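PDB 7AJ0: arylsulfatase from Pseudoalteromonas sp. MB47, which probably hydrolyses sulfate esters of the algal polysaccharide fucoidan, as a calcium-binding, exo-acting sulfatase. Local coordinates for residues 161-164 against 165-168; 359-362 against 363-366. All coordinates share one frame; numbering follows the deposited sequence.

Interaction 1 (161-164 against 165-168); sequences GEAE and GMLP
Ala163 and Met166 are the first and last residues of a type II beta turn in the loop that leads from strand 151-155 to strand 175-177, and they meet through both backbone and side chain. The backbone bond, Met166 N to Ala163 O at 3.2 Å, is weak because the N-H points well off the acceptor. Gly165 sits at the third position of the turn with positive phi (77°), where glycine is favoured. Outside partners help hold the loop: Arg225 donates to the carbonyl oxygens of Glu162 and Ala163, and Trp158 NE1 to that of Met166.

The apolar contacts centre on Met166. Its CG lies beside the backbone N (chi1 -63°), and the chain then runs extended to a bend at chi3 (68°). SD comes within 3.6 Å of Ala163 CB, while CE reaches on to lie 3.4 Å from Gly161 CA. An alanine at this position would remove both the sulfur and the methyl, and would probably open a gap beside Ala163 CB and against Gly161. The backbone angles at Gly161 by themselves call for glycine, and a CB there would also run into Met166 CE as it stands. Just past the turn, Leu167 sends one methyl back to the backbone, CD2 lying 3.7 Å from Gly161 O.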
loop_
_atom_site.group_PDB
_atom_site.type_symbol
_atom_site.label_atom_id
_atom_site.label_comp_id
_atom_site.label_asym_id
_atom_site.label_seq_id
_atom_site.Cartn_x
_atom_site.Cartn_y
_atom_site.Cartn_z
ATOM N N GLY A 161 8.014 -37.011 10.227
ATOM C CA GLY A 161 7.277 -38.199 9.845
ATOM C C GLY A 161 6.922 -39.104 11.006
ATOM O O GLY A 161 7.764 -39.397 11.859
ATOM N N GLU A 162 5.668 -39.566 11.035
ATOM C CA GLU A 162 5.184 -40.417 12.109
ATOM C C GLU A 162 4.583 -41.728 11.618
ATOM O O GLU A 162 4.079 -42.501 12.439
ATOM C CB GLU A 162 4.137 -39.668 12.950
ATOM C CG GLU A 162 2.907 -39.236 12.168
ATOM C CD GLU A 162 2.008 -38.302 12.957
ATOM O OE1 GLU A 162 2.533 -37.521 13.778
ATOM O OE2 GLU A 162 0.776 -38.353 12.756
ATOM N N ALA A 163 4.619 -42.001 10.317
ATOM C CA ALA A 163 4.100 -43.260 9.808
ATOM C C ALA A 163 5.091 -44.387 10.104
ATOM O O ALA A 163 6.186 -44.171 10.633
ATOM C CB ALA A 163 3.812 -43.157 8.312
ATOM N N GLU A 164 4.698 -45.609 9.754
ATOM C CA GLU A 164 5.502 -46.783 10.062
ATOM C C GLU A 164 6.916 -46.638 9.518
ATOM O O GLU A 164 7.117 -46.335 8.339
ATOM C CB GLU A 164 4.834 -48.029 9.476
ATOM C CG GLU A 164 5.539 -49.334 9.803
ATOM C CD GLU A 164 4.791 -50.545 9.274
ATOM O OE1 GLU A 164 3.561 -50.446 9.078
ATOM O OE2 GLU A 164 5.433 -51.594 9.049
ATOM N N GLY A 165 7.896 -46.849 10.392
ATOM C CA GLY A 165 9.286 -46.806 9.987
ATOM C C GLY A 165 9.858 -45.423 9.786
ATOM O O GLY A 165 10.793 -45.261 8.996
ATOM N N MET A 166 9.335 -44.417 10.491
ATOM C CA MET A 166 9.782 -43.045 10.307
ATOM C C MET A 166 10.168 -42.341 11.599
ATOM O O MET A 166 10.615 -41.190 11.543
ATOM C CB MET A 166 8.694 -42.224 9.594
ATOM C CG MET A 166 8.387 -42.719 8.191
ATOM S SD MET A 166 7.033 -41.836 7.398
ATOM C CE MET A 166 7.771 -40.226 7.165
ATOM N N LEU A 167 10.017 -42.981 12.749
ATOM C CA LEU A 167 10.453 -42.380 14.000
ATOM C C LEU A 167 11.951 -42.601 14.194
ATOM O O LEU A 167 12.530 -43.539 13.641
ATOM C CB LEU A 167 9.665 -42.963 15.164
ATOM C CG LEU A 167 8.184 -42.578 15.213
ATOM C CD1 LEU A 167 7.517 -43.145 16.457
ATOM C CD2 LEU A 167 8.009 -41.062 15.164
ATOM N N PRO A 168 12.605 -41.741 14.978
ATOM C CA PRO A 168 14.075 -41.812 15.066
ATOM C C PRO A 168 14.616 -43.179 15.447
ATOM O O PRO A 168 15.654 -43.593 14.914
ATOM C CB PRO A 168 14.405 -40.755 16.132
ATOM C CG PRO A 168 13.284 -39.771 16.034
ATOM C CD PRO A 168 12.057 -40.588 15.719
#

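Interaction 2 (359-362 against 363-366); sequences AYWK and GMIS
A chi1 of -162° turns the Trp361 indole away from its own backbone N, whereas in Met364 the CG lies anti to the carbonyl carbon (chi1 -68°); the two side chains thus run side by side in the same direction, with the methionine laid over one face of the indole. Met364 CG is 3.5 Å from the centroid of the five-membered ring and almost on its normal, a CH-pi contact. Further along, SD stands above the six-membered ring, 4.7 Å from its centroid, as a more distant Met-aromatic contact. Met364 CB completes the overlap, 3.5 Å from Trp361 CG.

Ile365 packs at the base of the indole. Its CD1 fits between two CB atoms, 3.8 Å from that of Ala359 and equally far from that of Trp361.

The backbone makes this possible by turning sharply as the chain leaves strand 354-360, with Lys362 and Gly363 in the conformation of a type II turn. Trp361 O accepts two N-H groups: Ile365 N at 2.9 Å, nearly straight and in the carbonyl plane, and Met364 N at 3.0 Å from above that plane. A water bridges the two arms of the turn, accepting from Trp361 N and donating to Ile365 O.

Around the turn, Leu41 and Leu44 of helix 31-48 touch the indole, and Trp361 NE1 donates to Glu316 O. The buried indole therefore has its one polar hydrogen paired, while dispersion and weak CH-pi attraction hold the methionine on its face.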
loop_
_atom_site.group_PDB
_atom_site.type_symbol
_atom_site.label_atom_id
_atom_site.label_comp_id
_atom_site.label_asym_id
_atom_site.label_seq_id
_atom_site.Cartn_x
_atom_site.Cartn_y
_atom_site.Cartn_z
ATOM N N ALA A 359 28.637 -22.756 19.240
ATOM C CA ALA A 359 29.473 -23.941 19.380
ATOM C C ALA A 359 30.329 -23.769 20.626
ATOM O O ALA A 359 31.071 -22.788 20.741
ATOM C CB ALA A 359 30.345 -24.151 18.142
ATOM N N TYR A 360 30.215 -24.713 21.559
ATOM C CA TYR A 360 30.984 -24.703 22.798
ATOM C C TYR A 360 31.692 -26.040 22.948
ATOM O O TYR A 360 31.063 -27.096 22.823
ATOM C CB TYR A 360 30.079 -24.439 24.007
ATOM C CG TYR A 360 30.786 -24.544 25.338
ATOM C CD1 TYR A 360 31.452 -23.453 25.879
ATOM C CD2 TYR A 360 30.784 -25.732 26.057
ATOM C CE1 TYR A 360 32.100 -23.543 27.094
ATOM C CE2 TYR A 360 31.429 -25.834 27.273
ATOM C CZ TYR A 360 32.086 -24.736 27.787
ATOM O OH TYR A 360 32.731 -24.828 28.999
ATOM N N TRP A 361 32.998 -25.996 23.214
ATOM C CA TRP A 361 33.781 -27.216 23.417
ATOM C C TRP A 361 34.936 -26.863 24.351
ATOM O O TRP A 361 35.933 -26.277 23.918
ATOM C CB TRP A 361 34.273 -27.785 22.093
ATOM C CG TRP A 361 34.694 -29.234 22.165
ATOM C CD1 TRP A 361 34.997 -29.948 23.289
ATOM C CD2 TRP A 361 34.855 -30.137 21.062
ATOM N NE1 TRP A 361 35.339 -31.235 22.956
ATOM C CE2 TRP A 361 35.256 -31.380 21.596
ATOM C CE3 TRP A 361 34.697 -30.017 19.678
ATOM C CZ2 TRP A 361 35.504 -32.491 20.793
ATOM C CZ3 TRP A 361 34.942 -31.123 18.882
ATOM C CH2 TRP A 361 35.342 -32.344 19.442
ATOM N N LYS A 362 34.791 -27.228 25.625
ATOM C CA LYS A 362 35.757 -26.896 26.665
ATOM C C LYS A 362 37.158 -27.376 26.316
ATOM O O LYS A 362 37.409 -28.582 26.250
ATOM C CB LYS A 362 35.297 -27.507 27.995
ATOM C CG LYS A 362 36.259 -27.359 29.163
ATOM C CD LYS A 362 36.204 -25.977 29.781
ATOM C CE LYS A 362 36.560 -26.031 31.264
ATOM N NZ LYS A 362 35.542 -26.790 32.047
ATOM N N GLY A 363 38.079 -26.434 26.103
ATOM C CA GLY A 363 39.456 -26.756 25.804
ATOM C C GLY A 363 39.767 -26.974 24.339
ATOM O O GLY A 363 40.949 -27.098 23.985
ATOM N N MET A 364 38.753 -27.034 23.480
ATOM C CA MET A 364 38.930 -27.185 22.043
ATOM C C MET A 364 38.601 -25.909 21.287
ATOM O O MET A 364 39.345 -25.508 20.386
ATOM C CB MET A 364 38.043 -28.324 21.519
ATOM C CG MET A 364 38.438 -29.711 21.985
ATOM S SD MET A 364 39.708 -30.457 20.956
ATOM C CE MET A 364 41.170 -30.132 21.932
ATOM N N ILE A 365 37.485 -25.269 21.629
ATOM C CA ILE A 365 37.036 -24.040 20.989
ATOM C C ILE A 365 37.342 -22.893 21.938
ATOM O O ILE A 365 36.836 -22.858 23.067
ATOM C CB ILE A 365 35.539 -24.102 20.640
ATOM C CG1 ILE A 365 35.300 -25.168 19.560
ATOM C CG2 ILE A 365 35.036 -22.735 20.191
ATOM C CD1 ILE A 365 33.848 -25.348 19.151
ATOM N N SER A 366 38.181 -21.965 21.490
ATOM C CA SER A 366 38.573 -20.845 22.330
ATOM C C SER A 366 37.372 -19.955 22.627
ATOM O O SER A 366 36.476 -19.777 21.797
ATOM C CB SER A 366 39.680 -20.038 21.657
ATOM O OG SER A 366 40.849 -20.823 21.504
HETATM O O HOH W 1 34.172 -23.539 24.000
#

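How the interactions relate
Interactions 1 and 2 are separate turns with the same backbone plan, a type II bend with glycine third, and each follows a strand of the large mixed sheet. Their centres lie 34 Å apart, on opposite sides of the chain's centre, and their nearest atoms are about 23 Å apart. Strand direction puts them at opposite ends of the sheet: 151-155 runs parallel with 262-267, and so with 53-59 and 318-324, whose ends lead to the calcium ligands Asp60, Asp61, Asp325 and Asn326. Residues 161-168 thus leave the sheet from its calcium-bearing end. Strand 354-360 is antiparallel to 318-324, so residues 359-366 turn at the other end. Neither turn supplies a calcium ligand.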